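Local coordinates for protein yxeP (Bacillus subtilis, PDB 1YSJ) that probably deacetylates N-acetylcysteine to cysteine and acetate with two bound divalent metal ions, in the pathway that lets the bacterium use S-(2-succino)cysteine as sulfur source, at residues P198-V203 against G360-M365. The protein carries 1 engineered substitution. Residues are numbered along the deposited sequence; the frame is centred on the assembly and turned at random.
Sequences PLMASV and GFFVWM
L199 and M200 pack against F362 and W364 in a buried apolar contact with no hydrogen bond across it, where the start of strand 197-211 of the four-stranded antiparallel sheet meets strand 360-366 of the large mixed sheet. The axes of 198-200 and 360-365 approach to 9.0 Å at 53°. L199 reaches across with CG swung away from the backbone N (chi1 180°), and its two methyl groups divide the work. L199 CD2 lies over one face of the W364 indole, 4.2 Å from the centroid of the six-membered ring, a CH-pi contact; it also meets the F362 ring at its edge, 3.7 Å from F362 CD2, and rests 3.4 Å from the backbone atom F362 O. L199 CD1 lies off the indole plane, by the NE1 and CZ2 rim, 3.7 Å from W364 NE1, whose hydrogen bond goes to E343 O. This is the junction of the two domains of an M20 peptidase, the metal-binding catalytic domain with its mixed sheet and the smaller domain built on the four-stranded one. M200, a selenomethionine, has CG anti to the carbonyl carbon (chi1 -55°) and is extended at chi2, which carries SE obliquely to both rings, 3.8 Å from W364 CH2 and 4.0 Å from F362 CE2, a double Met-aromatic contact. Were W364 replaced by an alanine, L199 CD2 would probably lose its aromatic face and E343 O its indole donor. The F362 side chain is about 4 Å from that of the nickel ligand H182, which W364 also touches, and K184 makes a cation-pi contact with the indole.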
ATOM      1  N   PRO A 198      25.526   3.474 -25.537  1.00 38.02           N
ATOM      2  CA  PRO A 198      24.758   3.714 -24.309  1.00 39.63           C
ATOM      3  C   PRO A 198      25.597   4.272 -23.162  1.00 40.64           C
ATOM      4  O   PRO A 198      26.603   3.667 -22.771  1.00 41.48           O
ATOM      5  CB  PRO A 198      24.231   2.318 -23.943  1.00 40.71           C
ATOM      6  CG  PRO A 198      24.357   1.510 -25.195  1.00 39.15           C
ATOM      7  CD  PRO A 198      25.554   2.044 -25.889  1.00 36.67           C
ATOM      8  N   LEU A 199      25.173   5.418 -22.632  1.00 39.84           N
ATOM      9  CA  LEU A 199      25.857   6.069 -21.517  1.00 38.01           C
ATOM     10  C   LEU A 199      24.978   6.098 -20.270  1.00 38.34           C
ATOM     11  O   LEU A 199      25.449   5.842 -19.160  1.00 37.13           O
ATOM     12  CB  LEU A 199      26.279   7.495 -21.903  1.00 38.29           C
ATOM     13  CG  LEU A 199      27.006   8.344 -20.851  1.00 34.50           C
ATOM     14  CD1 LEU A 199      28.380   7.775 -20.541  1.00 30.63           C
ATOM     15  CD2 LEU A 199      27.123   9.784 -21.303  1.00 35.86           C
HETATM   16  N   MSE A 200      23.704   6.425 -20.463  1.00 39.29           N
HETATM   17  CA  MSE A 200      22.754   6.550 -19.361  1.00 42.67           C
HETATM   18  C   MSE A 200      21.500   5.756 -19.662  1.00 39.32           C
HETATM   19  O   MSE A 200      21.073   5.671 -20.807  1.00 40.64           O
HETATM   20  CB  MSE A 200      22.405   8.019 -19.103  1.00 41.29           C
HETATM   21  CG  MSE A 200      23.614   8.898 -18.862  1.00 44.24           C
HETATM   22 SE   MSE A 200      23.134  10.708 -18.397  1.00 55.74          SE
HETATM   23  CE  MSE A 200      22.484  10.392 -16.559  1.00 42.47           C
ATOM     24  N   ALA A 201      20.915   5.181 -18.620  1.00 38.80           N
ATOM     25  CA  ALA A 201      19.812   4.244 -18.763  1.00 36.46           C
ATOM     26  C   ALA A 201      18.526   4.889 -19.269  1.00 35.85           C
ATOM     27  O   ALA A 201      18.281   6.078 -19.057  1.00 33.18           O
ATOM     28  CB  ALA A 201      19.561   3.535 -17.435  1.00 37.89           C
ATOM     29  N   SER A 202      17.715   4.089 -19.955  1.00 35.39           N
ATOM     30  CA  SER A 202      16.342   4.449 -20.246  1.00 36.25           C
ATOM     31  C   SER A 202      15.557   4.374 -18.941  1.00 38.30           C
ATOM     32  O   SER A 202      15.894   3.592 -18.055  1.00 39.41           O
ATOM     33  CB  SER A 202      15.748   3.485 -21.269  1.00 36.10           C
ATOM     34  OG  SER A 202      15.771   2.151 -20.785  1.00 39.64           O
ATOM     35  N   VAL A 203      14.533   5.204 -18.805  1.00 39.84           N
ATOM     36  CA  VAL A 203      13.679   5.142 -17.627  1.00 41.75           C
ATOM     37  C   VAL A 203      12.243   5.013 -18.091  1.00 42.76           C
ATOM     38  O   VAL A 203      11.789   5.770 -18.951  1.00 43.21           O
ATOM     39  CB  VAL A 203      13.840   6.374 -16.682  1.00 43.03           C
ATOM     40  CG1 VAL A 203      13.015   6.180 -15.415  1.00 42.60           C
ATOM     41  CG2 VAL A 203      15.309   6.607 -16.315  1.00 40.80           C
ATOM     42  N   GLY A 360      24.001  12.606 -31.878  1.00 46.84           N
ATOM     43  CA  GLY A 360      24.444  13.382 -30.723  1.00 45.33           C
ATOM     44  C   GLY A 360      25.567  12.759 -29.922  1.00 45.22           C
ATOM     45  O   GLY A 360      25.826  11.557 -30.024  1.00 45.96           O
ATOM     46  N   PHE A 361      26.230  13.586 -29.120  1.00 44.42           N
ATOM     47  CA  PHE A 361      27.270  13.122 -28.211  1.00 43.71           C
ATOM     48  C   PHE A 361      27.204  13.832 -26.856  1.00 43.26           C
ATOM     49  O   PHE A 361      27.183  15.060 -26.780  1.00 43.44           O
ATOM     50  CB  PHE A 361      28.654  13.293 -28.842  1.00 43.35           C
ATOM     51  CG  PHE A 361      29.636  12.236 -28.438  1.00 44.02           C
ATOM     52  CD1 PHE A 361      29.736  11.048 -29.162  1.00 42.82           C
ATOM     53  CD2 PHE A 361      30.462  12.419 -27.334  1.00 45.96           C
ATOM     54  CE1 PHE A 361      30.643  10.059 -28.795  1.00 41.02           C
ATOM     55  CE2 PHE A 361      31.376  11.429 -26.955  1.00 45.42           C
ATOM     56  CZ  PHE A 361      31.464  10.250 -27.686  1.00 43.04           C
ATOM     57  N   PHE A 362      27.188  13.039 -25.790  1.00 42.44           N
ATOM     58  CA  PHE A 362      27.075  13.539 -24.430  1.00 41.72           C
ATOM     59  C   PHE A 362      28.282  13.066 -23.627  1.00 41.06           C
ATOM     60  O   PHE A 362      28.578  11.870 -23.588  1.00 41.10           O
ATOM     61  CB  PHE A 362      25.778  13.005 -23.815  1.00 43.38           C
ATOM     62  CG  PHE A 362      25.351  13.708 -22.554  1.00 42.26           C
ATOM     63  CD1 PHE A 362      24.715  14.946 -22.610  1.00 46.07           C
ATOM     64  CD2 PHE A 362      25.544  13.110 -21.313  1.00 44.54           C
ATOM     65  CE1 PHE A 362      24.297  15.590 -21.443  1.00 47.30           C
ATOM     66  CE2 PHE A 362      25.131  13.741 -20.137  1.00 46.77           C
ATOM     67  CZ  PHE A 362      24.506  14.979 -20.204  1.00 47.69           C
ATOM     68  N   VAL A 363      28.979  13.998 -22.985  1.00 40.48           N
ATOM     69  CA  VAL A 363      30.206  13.658 -22.253  1.00 40.49           C
ATOM     70  C   VAL A 363      30.135  13.945 -20.749  1.00 41.50           C
ATOM     71  O   VAL A 363      29.353  14.792 -20.303  1.00 39.64           O
ATOM     72  CB  VAL A 363      31.455  14.366 -22.846  1.00 40.13           C
ATOM     73  CG1 VAL A 363      31.709  13.907 -24.269  1.00 38.52           C
ATOM     74  CG2 VAL A 363      31.319  15.891 -22.777  1.00 37.94           C
ATOM     75  N   TRP A 364      30.960  13.231 -19.980  1.00 41.92           N
ATOM     76  CA  TRP A 364      31.183  13.562 -18.575  1.00 42.28           C
ATOM     77  C   TRP A 364      32.216  14.679 -18.479  1.00 42.75           C
ATOM     78  O   TRP A 364      33.271  14.608 -19.111  1.00 43.24           O
ATOM     79  CB  TRP A 364      31.695  12.360 -17.773  1.00 41.08           C
ATOM     80  CG  TRP A 364      30.789  11.147 -17.666  1.00 44.16           C
ATOM     81  CD1 TRP A 364      31.185   9.836 -17.682  1.00 43.28           C
ATOM     82  CD2 TRP A 364      29.357  11.126 -17.498  1.00 43.78           C
ATOM     83  NE1 TRP A 364      30.099   9.005 -17.543  1.00 44.15           N
ATOM     84  CE2 TRP A 364      28.966   9.766 -17.431  1.00 43.78           C
ATOM     85  CE3 TRP A 364      28.373  12.116 -17.400  1.00 40.40           C
ATOM     86  CZ2 TRP A 364      27.632   9.374 -17.268  1.00 39.80           C
ATOM     87  CZ3 TRP A 364      27.043  11.726 -17.245  1.00 43.03           C
ATOM     88  CH2 TRP A 364      26.688  10.365 -17.180  1.00 42.90           C
HETATM   89  N   MSE A 365      31.913  15.704 -17.688  1.00 42.99           N
HETATM   90  CA  MSE A 365      32.881  16.750 -17.388  1.00 43.43           C
HETATM   91  C   MSE A 365      33.397  16.564 -15.960  1.00 43.43           C
HETATM   92  O   MSE A 365      32.647  16.740 -14.997  1.00 43.65           O
HETATM   93  CB  MSE A 365      32.241  18.131 -17.564  1.00 45.05           C
HETATM   94  CG  MSE A 365      33.212  19.321 -17.485  1.00 46.34           C
HETATM   95 SE   MSE A 365      34.683  19.283 -18.791  1.00 55.83          SE
HETATM   96  CE  MSE A 365      33.647  19.121 -20.485  1.00 43.06           C
TER